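Local coordinates for Pdx2 protein (Plasmodium falciparum, PDB 2ABW) that hydrolyses glutamine to glutamate and ammonia, which is channelled to the partner synthase subunit for making pyridoxal 5'-phosphate (vitamin B6), at residues Ser111-Phe123 / Ala155-Lys167. Numbering follows the deposited sequence. Where two conformers were deposited one is given.
Sequences SFGGLDITICRNF and APYIREILSDEVK
T118 and R159 with E160 give a worked example of a classic beta bulge in an antiparallel pair: the two residues of strand 157-161 together face one of strand 115-120. T118 O accepts hydrogen bonds from R159 N (2.9 Å) and, weakly, E160 N, while T118 N donates to E160 O. T118 and E160 lie side by side on the face they share with C120 and Y157. With OG1 anti to the carbonyl carbon (chi1 -61°), T118 donates to E160 OE1 at 2.6 Å, meeting the anti side of the carboxylate, 16° out of its plane. A bend at chi3 (72°) brings the R159 guanidinium beside E160, whose CG lies 3.5 Å above one face, offset toward the rim; C120 SG is at its edge. NH1 forms a salt bridge with E160 OE2, its hydrogen bond weak, while NH2 bridges to E98, the main polar partner. The opposite sheet face is aliphatic. I117 turns CG2 to I161 CD1 (3.7 Å), and I119 CD1 lies alongside P156 CB (3.8 Å) while crossing I158. P156 also approaches the probable nucleophile C87, and R121 probably binds glutamine. Strand 115-120 is central in a three-stranded sheet, parallel to strand 94-98, with I119 and P156 against helix 88-92 and I161 against strand 180-187.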
# COMPACT_ATOMS: atom_id res chain seq x y z
N SER A 111 -13.73 -1.91 -1.54
CA SER A 111 -12.40 -1.70 -2.05
C SER A 111 -12.33 -0.50 -3.03
O SER A 111 -13.30 -0.19 -3.76
CB SER A 111 -11.92 -2.92 -2.81
OG SER A 111 -10.59 -2.80 -3.27
N PHE A 112 -11.16 0.12 -3.01
CA PHE A 112 -10.77 1.12 -4.07
C PHE A 112 -10.40 0.42 -5.33
O PHE A 112 -10.40 1.05 -6.42
CB PHE A 112 -9.62 2.04 -3.66
CG PHE A 112 -9.75 2.70 -2.35
CD1 PHE A 112 -10.73 3.63 -2.09
CD2 PHE A 112 -8.80 2.49 -1.37
CE1 PHE A 112 -10.86 4.26 -0.87
CE2 PHE A 112 -8.90 3.10 -0.19
CZ PHE A 112 -9.95 3.99 0.11
N GLY A 113 -10.00 -0.85 -5.25
CA GLY A 113 -9.46 -1.58 -6.42
C GLY A 113 -8.03 -1.16 -6.78
O GLY A 113 -7.49 -0.24 -6.15
N GLY A 114 -7.46 -1.90 -7.78
CA GLY A 114 -6.12 -1.52 -8.30
C GLY A 114 -5.19 -2.73 -8.35
O GLY A 114 -4.30 -2.80 -9.17
N LEU A 115 -5.38 -3.68 -7.44
CA LEU A 115 -4.65 -4.96 -7.46
C LEU A 115 -5.63 -6.11 -7.71
O LEU A 115 -6.55 -6.31 -6.88
CB LEU A 115 -3.94 -5.16 -6.09
CG LEU A 115 -2.86 -4.12 -5.77
CD1 LEU A 115 -2.41 -4.30 -4.37
CD2 LEU A 115 -1.76 -4.19 -6.78
N ASP A 116 -5.41 -6.80 -8.79
CA ASP A 116 -6.30 -7.95 -9.18
C ASP A 116 -5.84 -9.18 -8.42
O ASP A 116 -5.23 -10.09 -8.95
CB ASP A 116 -6.39 -8.13 -10.66
CG ASP A 116 -7.15 -6.96 -11.33
OD1 ASP A 116 -8.00 -6.25 -10.68
OD2 ASP A 116 -6.79 -6.68 -12.48
N ILE A 117 -6.18 -9.15 -7.12
CA ILE A 117 -5.87 -10.24 -6.22
C ILE A 117 -7.05 -10.50 -5.29
O ILE A 117 -7.91 -9.70 -5.09
CB ILE A 117 -4.64 -9.89 -5.34
CG1 ILE A 117 -4.93 -8.73 -4.35
CG2 ILE A 117 -3.43 -9.64 -6.23
CD1 ILE A 117 -3.71 -8.21 -3.56
N THR A 118 -7.06 -11.70 -4.72
CA THR A 118 -7.94 -12.01 -3.61
C THR A 118 -7.15 -12.04 -2.35
O THR A 118 -6.07 -12.69 -2.25
CB THR A 118 -8.52 -13.44 -3.78
OG1 THR A 118 -9.28 -13.50 -4.99
CG2 THR A 118 -9.36 -13.87 -2.67
N ILE A 119 -7.58 -11.27 -1.38
CA ILE A 119 -6.87 -11.14 -0.12
C ILE A 119 -7.80 -11.50 1.07
O ILE A 119 -9.05 -11.24 1.00
CB ILE A 119 -6.33 -9.74 0.01
CG1 ILE A 119 -5.21 -9.66 1.04
CG2 ILE A 119 -7.51 -8.74 0.33
CD1 ILE A 119 -4.47 -8.30 0.96
N CYS A 120 -7.25 -12.08 2.11
CA CYS A 120 -7.94 -12.55 3.30
C CYS A 120 -7.43 -11.83 4.52
O CYS A 120 -6.22 -11.72 4.75
CB CYS A 120 -7.67 -14.01 3.53
SG CYS A 120 -7.98 -14.91 2.11
N ARG A 121 -8.34 -11.31 5.32
CA ARG A 121 -7.87 -10.54 6.44
C ARG A 121 -7.46 -11.48 7.50
O ARG A 121 -6.55 -11.16 8.23
CB ARG A 121 -8.90 -9.51 6.92
CG ARG A 121 -9.37 -9.71 8.22
CD ARG A 121 -9.94 -8.45 8.78
NE ARG A 121 -10.81 -8.76 9.89
CZ ARG A 121 -11.53 -7.86 10.56
NH1 ARG A 121 -11.45 -6.57 10.26
NH2 ARG A 121 -12.34 -8.25 11.55
N ASN A 122 -8.15 -12.61 7.61
CA ASN A 122 -8.10 -13.48 8.77
C ASN A 122 -7.02 -13.22 9.80
O ASN A 122 -5.93 -13.78 9.66
N PHE A 123 -7.27 -12.39 10.83
CA PHE A 123 -8.45 -11.55 10.94
C PHE A 123 -8.80 -11.07 12.35
O PHE A 123 -8.85 -11.84 13.31
N ALA A 155 -0.74 -10.11 9.48
CA ALA A 155 -0.70 -9.68 8.09
C ALA A 155 -1.85 -10.28 7.31
O ALA A 155 -2.19 -11.46 7.56
CB ALA A 155 0.59 -10.15 7.44
N PRO A 156 -2.42 -9.53 6.38
CA PRO A 156 -3.43 -10.13 5.51
C PRO A 156 -2.72 -11.14 4.61
O PRO A 156 -1.48 -11.06 4.44
CB PRO A 156 -3.97 -8.95 4.72
CG PRO A 156 -2.91 -7.98 4.73
CD PRO A 156 -2.26 -8.11 6.06
N TYR A 157 -3.49 -12.05 4.06
CA TYR A 157 -2.99 -13.14 3.23
C TYR A 157 -3.50 -13.03 1.84
O TYR A 157 -4.68 -13.07 1.56
CB TYR A 157 -3.39 -14.46 3.86
CG TYR A 157 -2.99 -15.66 3.06
CD1 TYR A 157 -1.68 -16.10 3.02
CD2 TYR A 157 -3.93 -16.40 2.41
CE1 TYR A 157 -1.33 -17.24 2.29
CE2 TYR A 157 -3.58 -17.53 1.67
CZ TYR A 157 -2.29 -17.90 1.61
OH TYR A 157 -1.97 -19.04 0.89
N ILE A 158 -2.57 -13.00 0.88
CA ILE A 158 -2.91 -12.95 -0.54
C ILE A 158 -3.12 -14.36 -1.06
O ILE A 158 -2.14 -15.13 -1.27
CB ILE A 158 -1.82 -12.21 -1.31
CG1 ILE A 158 -1.74 -10.76 -0.83
CG2 ILE A 158 -2.08 -12.32 -2.79
CD1 ILE A 158 -0.55 -9.86 -1.37
N ARG A 159 -4.37 -14.75 -1.25
CA ARG A 159 -4.75 -16.09 -1.55
C ARG A 159 -4.67 -16.35 -3.04
O ARG A 159 -4.43 -17.51 -3.44
CB ARG A 159 -6.12 -16.37 -1.05
CG ARG A 159 -6.56 -17.84 -1.19
CD ARG A 159 -7.87 -18.12 -0.49
NE ARG A 159 -9.04 -17.54 -1.15
CZ ARG A 159 -9.57 -18.02 -2.27
NH1 ARG A 159 -9.01 -18.99 -2.96
NH2 ARG A 159 -10.60 -17.41 -2.78
N GLU A 160 -5.00 -15.36 -3.86
CA GLU A 160 -5.05 -15.57 -5.33
C GLU A 160 -4.46 -14.35 -6.06
O GLU A 160 -4.83 -13.22 -5.75
CB GLU A 160 -6.49 -15.73 -5.80
CG GLU A 160 -7.25 -16.88 -5.16
CD GLU A 160 -8.70 -17.02 -5.65
OE1 GLU A 160 -9.33 -15.94 -5.87
OE2 GLU A 160 -9.13 -18.17 -5.86
N ILE A 161 -3.72 -14.62 -7.13
CA ILE A 161 -3.36 -13.63 -8.15
C ILE A 161 -4.37 -13.87 -9.29
O ILE A 161 -4.51 -15.02 -9.75
CB ILE A 161 -1.94 -13.83 -8.62
CG1 ILE A 161 -0.94 -13.68 -7.47
CG2 ILE A 161 -1.56 -12.87 -9.75
CD1 ILE A 161 -1.01 -12.38 -6.67
N LEU A 162 -4.95 -12.78 -9.80
CA LEU A 162 -6.09 -12.90 -10.71
C LEU A 162 -5.79 -12.39 -12.12
O LEU A 162 -6.67 -12.42 -12.99
CB LEU A 162 -7.31 -12.24 -10.14
CG LEU A 162 -7.82 -12.76 -8.80
CD1 LEU A 162 -8.89 -11.89 -8.22
CD2 LEU A 162 -8.22 -14.23 -8.86
N SER A 163 -4.59 -11.91 -12.37
CA SER A 163 -4.25 -11.34 -13.70
C SER A 163 -2.80 -11.53 -13.93
O SER A 163 -1.97 -11.47 -12.99
CB SER A 163 -4.50 -9.84 -13.69
OG SER A 163 -3.96 -9.19 -14.83
N ASP A 164 -2.42 -11.79 -15.18
CA ASP A 164 -1.00 -11.78 -15.51
C ASP A 164 -0.34 -10.40 -15.42
O ASP A 164 0.92 -10.30 -15.47
CB ASP A 164 -0.75 -12.29 -16.94
CG ASP A 164 -1.14 -13.74 -17.12
OD1 ASP A 164 -0.75 -14.60 -16.28
OD2 ASP A 164 -1.83 -14.03 -18.12
N GLU A 165 -1.13 -9.36 -15.29
CA GLU A 165 -0.59 -8.02 -15.08
C GLU A 165 -0.05 -7.82 -13.69
O GLU A 165 0.67 -6.85 -13.43
CB GLU A 165 -1.70 -6.99 -15.23
CG GLU A 165 -2.26 -6.67 -16.54
CD GLU A 165 -3.31 -5.47 -16.48
OE1 GLU A 165 -3.57 -4.69 -15.48
OE2 GLU A 165 -3.96 -5.32 -17.54
N VAL A 166 -0.41 -8.69 -12.74
CA VAL A 166 0.13 -8.56 -11.40
C VAL A 166 1.48 -9.18 -11.31
O VAL A 166 1.70 -10.34 -11.72
CB VAL A 166 -0.79 -9.25 -10.38
CG1 VAL A 166 -0.09 -9.31 -9.01
CG2 VAL A 166 -2.19 -8.61 -10.37
N LYS A 167 2.44 -8.38 -10.90
CA LYS A 167 3.77 -8.88 -10.65
C LYS A 167 3.98 -9.18 -9.16
O LYS A 167 3.63 -8.39 -8.28
CB LYS A 167 4.75 -7.85 -11.12
CG LYS A 167 4.51 -7.43 -12.62
CD LYS A 167 4.18 -8.57 -13.63
CE LYS A 167 3.61 -7.99 -14.98
NZ LYS A 167 3.56 -9.05 -16.07